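Local coordinates for protein putative glycoside hydrolase (Bacteroides ovatus, PDB 4ONZ) that is a putative glycoside hydrolase, its chain built mainly of antiparallel beta-sheets, consistent with a beta-propeller fold, at residues Phe18-Gly23 / Pro307-Glu312; Pro303-Ala306 / Phe311-Ser314. One frame throughout, in Å; residues are numbered along the deposited sequence. Where two conformers were deposited one is given.

Interaction 1. Residues Phe18-Gly23 / Pro307-Glu312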
ATOM      1  N   PHE A  18     -15.866  -5.071  -5.901  1.00 24.34           N
ATOM      2  CA  PHE A  18     -15.672  -5.001  -4.464  1.00 22.64           C
ATOM      3  C   PHE A  18     -16.838  -4.213  -3.888  1.00 23.37           C
ATOM      4  O   PHE A  18     -17.047  -3.052  -4.251  1.00 22.25           O
ATOM      5  CB  PHE A  18     -14.347  -4.330  -4.114  1.00 22.45           C
ATOM      6  CG  PHE A  18     -13.148  -5.151  -4.457  1.00 21.10           C
ATOM      7  CD1 PHE A  18     -12.584  -5.094  -5.725  1.00 21.61           C
ATOM      8  CD2 PHE A  18     -12.580  -5.985  -3.513  1.00 21.35           C
ATOM      9  CE1 PHE A  18     -11.466  -5.850  -6.044  1.00 20.19           C
ATOM     10  CE2 PHE A  18     -11.467  -6.743  -3.824  1.00 21.32           C
ATOM     11  CZ  PHE A  18     -10.913  -6.682  -5.094  1.00 21.47           C
ATOM     12  N   LEU A  19     -17.601  -4.839  -3.000  1.00 24.15           N
ATOM     13  CA  LEU A  19     -18.775  -4.193  -2.415  1.00 25.25           C
ATOM     14  C   LEU A  19     -18.537  -3.862  -0.943  1.00 24.26           C
ATOM     15  O   LEU A  19     -17.967  -4.671  -0.199  1.00 22.80           O
ATOM     16  CB  LEU A  19     -19.997  -5.107  -2.552  1.00 26.72           C
ATOM     17  CG  LEU A  19     -20.318  -5.578  -3.973  1.00 28.85           C
ATOM     18  CD1 LEU A  19     -21.510  -6.532  -3.957  1.00 31.03           C
ATOM     19  CD2 LEU A  19     -20.584  -4.397  -4.901  1.00 29.28           C
ATOM     20  N   ARG A  20     -18.980  -2.673  -0.533  1.00 21.69           N
ATOM     21  CA  ARG A  20     -18.860  -2.231   0.852  1.00 23.38           C
ATOM     22  C   ARG A  20     -19.939  -2.955   1.670  1.00 23.61           C
ATOM     23  O   ARG A  20     -21.118  -2.826   1.340  1.00 23.90           O
ATOM     24  CB  ARG A  20     -19.086  -0.719   0.938  1.00 24.60           C
ATOM     25  CG  ARG A  20     -18.115   0.139   0.117  1.00 26.67           C
ATOM     26  CD  ARG A  20     -18.706   1.519  -0.143  1.00 28.01           C
ATOM     27  NE  ARG A  20     -17.815   2.426  -0.872  1.00 29.05           N
ATOM     28  CZ  ARG A  20     -17.684   2.470  -2.199  1.00 29.86           C
ATOM     29  NH1 ARG A  20     -18.344   1.627  -2.990  1.00 30.29           N
ATOM     30  NH2 ARG A  20     -16.855   3.345  -2.742  1.00 28.21           N
ATOM     31  N   PRO A  21     -19.555  -3.728   2.714  1.00 23.23           N
ATOM     32  CA  PRO A  21     -20.606  -4.386   3.507  1.00 24.84           C
ATOM     33  C   PRO A  21     -21.418  -3.326   4.243  1.00 27.08           C
ATOM     34  O   PRO A  21     -20.838  -2.455   4.899  1.00 26.22           O
ATOM     35  CB  PRO A  21     -19.835  -5.288   4.480  1.00 25.21           C
ATOM     36  CG  PRO A  21     -18.424  -5.312   3.998  1.00 25.88           C
ATOM     37  CD  PRO A  21     -18.209  -4.047   3.221  1.00 22.86           C
ATOM     38  N   GLU A  22     -22.743  -3.389   4.136  1.00 26.97           N
ATOM     39  CA  GLU A  22     -23.594  -2.368   4.746  0.60 28.89           C
ATOM     40  C   GLU A  22     -23.360  -2.196   6.254  1.00 30.22           C
ATOM     41  O   GLU A  22     -23.270  -3.165   7.004  1.00 32.11           O
ATOM     42  CB  GLU A  22     -25.081  -2.633   4.473  0.60 31.55           C
ATOM     43  CG  GLU A  22     -25.958  -1.422   4.780  0.60 31.63           C
ATOM     44  CD  GLU A  22     -27.419  -1.618   4.427  0.60 33.59           C
ATOM     45  OE1 GLU A  22     -27.963  -2.709   4.677  0.60 32.13           O
ATOM     46  OE2 GLU A  22     -28.033  -0.661   3.917  0.60 36.18           O
ATOM     47  N   GLY A  23     -23.239  -0.933   6.662  1.00 29.78           N
ATOM     48  CA  GLY A  23     -23.087  -0.536   8.053  1.00 30.42           C
ATOM     49  C   GLY A  23     -21.834  -0.859   8.826  1.00 30.43           C
ATOM     50  O   GLY A  23     -21.773  -0.543  10.006  1.00 35.46           O
ATOM     51  N   PRO A 307     -14.969   7.327  -4.411  1.00 22.55           N
ATOM     52  CA  PRO A 307     -15.741   7.754  -3.245  1.00 25.98           C
ATOM     53  C   PRO A 307     -17.235   7.807  -3.563  1.00 27.97           C
ATOM     54  O   PRO A 307     -17.626   8.399  -4.563  1.00 27.84           O
ATOM     55  CB  PRO A 307     -15.196   9.155  -2.942  1.00 25.82           C
ATOM     56  CG  PRO A 307     -13.905   9.237  -3.660  1.00 25.31           C
ATOM     57  CD  PRO A 307     -14.033   8.367  -4.862  1.00 23.70           C
ATOM     58  N   GLU A 308     -18.042   7.160  -2.730  1.00 30.68           N
ATOM     59  CA  GLU A 308     -19.496   7.112  -2.922  0.50 34.26           C
ATOM     60  C   GLU A 308     -20.268   7.209  -1.611  1.00 33.54           C
ATOM     61  O   GLU A 308     -21.345   7.791  -1.574  1.00 41.19           O
ATOM     62  CB  GLU A 308     -19.907   5.821  -3.640  0.50 36.80           C
ATOM     63  CG  GLU A 308     -19.446   5.710  -5.088  0.50 41.44           C
ATOM     64  CD  GLU A 308     -20.088   6.741  -6.002  0.50 43.73           C
ATOM     65  OE1 GLU A 308     -20.929   7.534  -5.530  0.50 44.54           O
ATOM     66  OE2 GLU A 308     -19.747   6.755  -7.203  0.50 48.87           O
ATOM     67  N   ALA A 309     -19.725   6.636  -0.538  1.00 29.09           N
ATOM     68  CA  ALA A 309     -20.410   6.618   0.767  1.00 28.64           C
ATOM     69  C   ALA A 309     -20.044   7.765   1.725  1.00 30.10           C
ATOM     70  O   ALA A 309     -18.955   8.342   1.625  1.00 24.50           O
ATOM     71  CB  ALA A 309     -20.177   5.273   1.437  1.00 29.35           C
ATOM     72  N   PRO A 310     -20.956   8.094   2.670  1.00 31.99           N
ATOM     73  CA  PRO A 310     -20.695   9.186   3.619  1.00 32.27           C
ATOM     74  C   PRO A 310     -19.386   9.047   4.403  1.00 29.38           C
ATOM     75  O   PRO A 310     -18.712  10.049   4.629  1.00 29.66           O
ATOM     76  CB  PRO A 310     -21.896   9.128   4.576  1.00 36.21           C
ATOM     77  CG  PRO A 310     -22.978   8.467   3.791  1.00 38.35           C
ATOM     78  CD  PRO A 310     -22.279   7.477   2.903  1.00 35.49           C
ATOM     79  N   PHE A 311     -19.011   7.820   4.780  1.00 25.20           N
ATOM     80  CA  PHE A 311     -17.787   7.602   5.565  1.00 23.89           C
ATOM     81  C   PHE A 311     -16.494   7.866   4.778  1.00 24.30           C
ATOM     82  O   PHE A 311     -15.418   7.933   5.354  1.00 26.54           O
ATOM     83  CB  PHE A 311     -17.765   6.193   6.195  1.00 23.50           C
ATOM     84  CG  PHE A 311     -17.699   5.081   5.195  1.00 23.78           C
ATOM     85  CD1 PHE A 311     -16.471   4.629   4.733  1.00 24.27           C
ATOM     86  CD2 PHE A 311     -18.859   4.477   4.720  1.00 24.88           C
ATOM     87  CE1 PHE A 311     -16.397   3.610   3.806  1.00 23.32           C
ATOM     88  CE2 PHE A 311     -18.789   3.450   3.786  1.00 24.62           C
ATOM     89  CZ  PHE A 311     -17.554   3.017   3.329  1.00 23.88           C
ATOM     90  N   GLU A 312     -16.605   8.038   3.464  1.00 24.74           N
ATOM     91  CA  GLU A 312     -15.452   8.339   2.625  1.00 23.30           C
ATOM     92  C   GLU A 312     -15.302   9.843   2.396  1.00 26.10           C
ATOM     93  O   GLU A 312     -14.379  10.264   1.704  1.00 22.90           O
ATOM     94  CB  GLU A 312     -15.606   7.612   1.291  1.00 22.52           C
ATOM     95  CG  GLU A 312     -15.655   6.097   1.469  1.00 22.56           C
ATOM     96  CD  GLU A 312     -16.195   5.331   0.277  1.00 22.85           C
ATOM     97  OE1 GLU A 312     -16.854   5.927  -0.595  1.00 24.63           O
ATOM     98  OE2 GLU A 312     -15.995   4.100   0.231  1.00 23.46           O
TER
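Arg20 and Glu312 reach toward each other from opposite directions, each with CG anti to its own carbonyl carbon (chi1 -59° and -61°) and an extended chain beyond, and their charged ends meet in a salt bridge. The main bond is short and fairly straight: Arg20 NE gives its hydrogen to Glu312 OE2 at 2.7 Å, with an N-H...O angle of 164°. OE2 lies near the guanidinium plane but takes the hydrogen on its syn side, somewhat out of the carboxylate plane, since the carboxylate is steeply inclined to the guanidinium. Arg20 NH2 adds only weak bonds, 3.2 Å to Glu312 OE2 and 3.4 Å to Glu312 OE1, so this is a lopsided grip rather than an even two-pronged one.

The carboxylate is itself held by its own segment. Glu312 OE1 accepts from Glu308 N at 2.7 Å, nearly along the C-O axis, and from Ala309 N at 3.0 Å, from above the carboxylate plane; these two amides fix the rotation of the group that Arg20 meets. Glu308 CB lies over one guanidinium face, 4.0 Å from Arg20 NH2, while its carboxylate turns away. Phe311 brings CZ to within 4.0 Å of Arg20 CD, adding an apolar contact beside the charged pair.

Tyr338 of strand 333-340 gives Glu312 OE2 a further hydrogen bond and touches both Arg20 and Phe311. The contact lies near the surface with its Glu312 end buried, joining the loop before strand 34-37 to the loop between strands 296-299 and 322-330, with strands 333-340 and 344-350 alongside.

Interaction 2. Residues Pro303-Ala306 / Phe311-Ser314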
ATOM      1  N   PRO A 303     -12.192   4.643 -13.007  1.00 22.00           N
ATOM      2  CA  PRO A 303     -11.823   3.904 -11.811  1.00 20.05           C
ATOM      3  C   PRO A 303     -12.831   2.797 -11.492  1.00 20.94           C
ATOM      4  O   PRO A 303     -14.004   2.907 -11.848  1.00 20.25           O
ATOM      5  CB  PRO A 303     -11.792   4.987 -10.718  1.00 20.98           C
ATOM      6  CG  PRO A 303     -12.665   6.085 -11.208  1.00 21.35           C
ATOM      7  CD  PRO A 303     -12.700   5.996 -12.708  1.00 21.56           C
ATOM      8  N   PHE A 304     -12.361   1.710 -10.889  1.00 20.01           N
ATOM      9  CA  PHE A 304     -13.253   0.614 -10.515  1.00 21.45           C
ATOM     10  C   PHE A 304     -13.785   0.841  -9.100  1.00 23.54           C
ATOM     11  O   PHE A 304     -14.737   0.193  -8.676  1.00 25.68           O
ATOM     12  CB  PHE A 304     -12.538  -0.738 -10.613  1.00 21.14           C
ATOM     13  CG  PHE A 304     -11.588  -1.020  -9.478  1.00 18.64           C
ATOM     14  CD1 PHE A 304     -10.279  -0.576  -9.517  1.00 18.69           C
ATOM     15  CD2 PHE A 304     -12.003  -1.760  -8.382  1.00 18.58           C
ATOM     16  CE1 PHE A 304      -9.408  -0.851  -8.475  1.00 18.68           C
ATOM     17  CE2 PHE A 304     -11.143  -2.024  -7.336  1.00 19.78           C
ATOM     18  CZ  PHE A 304      -9.842  -1.580  -7.383  1.00 18.30           C
ATOM     19  N   PHE A 305     -13.163   1.757  -8.366  1.00 21.38           N
ATOM     20  CA  PHE A 305     -13.578   2.037  -6.993  1.00 23.01           C
ATOM     21  C   PHE A 305     -13.365   3.525  -6.726  1.00 21.62           C
ATOM     22  O   PHE A 305     -12.263   4.034  -6.903  1.00 20.13           O
ATOM     23  CB  PHE A 305     -12.775   1.165  -6.020  1.00 21.96           C
ATOM     24  CG  PHE A 305     -13.416   1.016  -4.668  1.00 21.30           C
ATOM     25  CD1 PHE A 305     -14.406   0.058  -4.458  1.00 22.67           C
ATOM     26  CD2 PHE A 305     -13.035   1.815  -3.612  1.00 20.73           C
ATOM     27  CE1 PHE A 305     -15.012  -0.090  -3.216  1.00 22.22           C
ATOM     28  CE2 PHE A 305     -13.633   1.677  -2.361  1.00 21.26           C
ATOM     29  CZ  PHE A 305     -14.622   0.723  -2.167  1.00 22.93           C
ATOM     30  N   ALA A 306     -14.427   4.223  -6.338  1.00 21.84           N
ATOM     31  CA  ALA A 306     -14.365   5.671  -6.130  1.00 21.64           C
ATOM     32  C   ALA A 306     -15.172   6.090  -4.901  1.00 21.20           C
ATOM     33  O   ALA A 306     -15.947   5.300  -4.380  1.00 22.07           O
ATOM     34  CB  ALA A 306     -14.873   6.376  -7.370  1.00 24.17           C
ATOM     35  N   PHE A 311     -19.011   7.820   4.780  1.00 25.20           N
ATOM     36  CA  PHE A 311     -17.787   7.602   5.565  1.00 23.89           C
ATOM     37  C   PHE A 311     -16.494   7.866   4.778  1.00 24.30           C
ATOM     38  O   PHE A 311     -15.418   7.933   5.354  1.00 26.54           O
ATOM     39  CB  PHE A 311     -17.765   6.193   6.195  1.00 23.50           C
ATOM     40  CG  PHE A 311     -17.699   5.081   5.195  1.00 23.78           C
ATOM     41  CD1 PHE A 311     -16.471   4.629   4.733  1.00 24.27           C
ATOM     42  CD2 PHE A 311     -18.859   4.477   4.720  1.00 24.88           C
ATOM     43  CE1 PHE A 311     -16.397   3.610   3.806  1.00 23.32           C
ATOM     44  CE2 PHE A 311     -18.789   3.450   3.786  1.00 24.62           C
ATOM     45  CZ  PHE A 311     -17.554   3.017   3.329  1.00 23.88           C
ATOM     46  N   GLU A 312     -16.605   8.038   3.464  1.00 24.74           N
ATOM     47  CA  GLU A 312     -15.452   8.339   2.625  1.00 23.30           C
ATOM     48  C   GLU A 312     -15.302   9.843   2.396  1.00 26.10           C
ATOM     49  O   GLU A 312     -14.379  10.264   1.704  1.00 22.90           O
ATOM     50  CB  GLU A 312     -15.606   7.612   1.291  1.00 22.52           C
ATOM     51  CG  GLU A 312     -15.655   6.097   1.469  1.00 22.56           C
ATOM     52  CD  GLU A 312     -16.195   5.331   0.277  1.00 22.85           C
ATOM     53  OE1 GLU A 312     -16.854   5.927  -0.595  1.00 24.63           O
ATOM     54  OE2 GLU A 312     -15.995   4.100   0.231  1.00 23.46           O
ATOM     55  N   LYS A 313     -16.201  10.624   3.007  1.00 26.55           N
ATOM     56  CA  LYS A 313     -16.248  12.080   2.859  0.50 28.50           C
ATOM     57  C   LYS A 313     -16.045  12.777   4.200  1.00 30.67           C
ATOM     58  O   LYS A 313     -16.228  12.172   5.255  1.00 28.58           O
ATOM     59  CB  LYS A 313     -17.610  12.498   2.305  0.50 29.51           C
ATOM     60  CG  LYS A 313     -17.955  11.906   0.951  0.50 31.14           C
ATOM     61  CD  LYS A 313     -19.382  12.242   0.546  0.50 33.39           C
ATOM     62  CE  LYS A 313     -19.672  11.797  -0.877  0.50 33.90           C
ATOM     63  NZ  LYS A 313     -19.384  10.348  -1.060  0.50 34.72           N
ATOM     64  N   SER A 314     -15.678  14.056   4.149  1.00 36.43           N
ATOM     65  CA  SER A 314     -15.476  14.866   5.354  1.00 40.47           C
ATOM     66  C   SER A 314     -15.462  16.358   4.992  1.00 43.62           C
ATOM     67  O   SER A 314     -15.689  16.731   3.840  1.00 37.85           O
ATOM     68  CB  SER A 314     -14.153  14.505   6.032  1.00 37.38           C
ATOM     69  OG  SER A 314     -13.059  15.068   5.330  1.00 34.95           O
TER
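Phe305 and Glu312 make the van der Waals part of this contact: the ring's CE2 atom in Phe305 comes to 4.3 Å from Glu312 OE2, approaching obliquely. With its CG anti to the backbone N (chi1 -160°), Phe305 carries the ring nearer to the 311-314 segment than its CB. The touch is light, and the two segments together bury just 72 Å².

The polar part is a proximity of two oxygens, not a bond. Ala306 O stands 3.9 Å from Glu312 OE1, and no hydrogen bond crosses between the segments. The guanidinium NH2 of Arg20 lies beside both oxygens, close to the carbonyl, and its positive charge probably offsets their repulsion.

Aromatic and apolar contacts flank Phe305 and Glu312. Tyr338, whose hydroxyl gives OE2 a partner outside the two segments as the amides of Glu308 and Ala309 do for OE1, also meets the Phe305 ring edge-to-face, while Phe305 touches Val322 and Ile324 of strand 322-330 and the side chain of Glu312 rests on Val322 as well. Within the first segment, Phe305 CB lies over one face of the Phe304 ring, 3.8 Å above its plane and toward its rim.

The backbone of the first segment is tied to the sheet beside it, where Phe304 and Phe305 both pair with Ala283 of strand 281-288. That doubled pairing is a classic beta bulge, beyond which a short loop leads to the 3-10 segment, whose glutamate points back toward the bulge.

In the fold
Interactions 1 and 2 lie about 7 Å apart, centre to centre, on the same side of the chain's centre, and share Phe311 and Glu312. Along the chain, segment 18-23 comes first, far ahead of 303-306; then follows 307-312, whose last two residues open 311-314, all in the connection between strands 296-299 and 322-330. Interaction 2 is local, folding this connection back on itself, whereas interaction 1 spans 284 residues. Strand 333-340 contributes to both through Tyr338. The chain's ends meet where Leu19 forms a backbone hydrogen bond with Val349 of strand 344-350, and interaction 1 adds the 307-312 loop to that meeting, consistent with closure of a propeller.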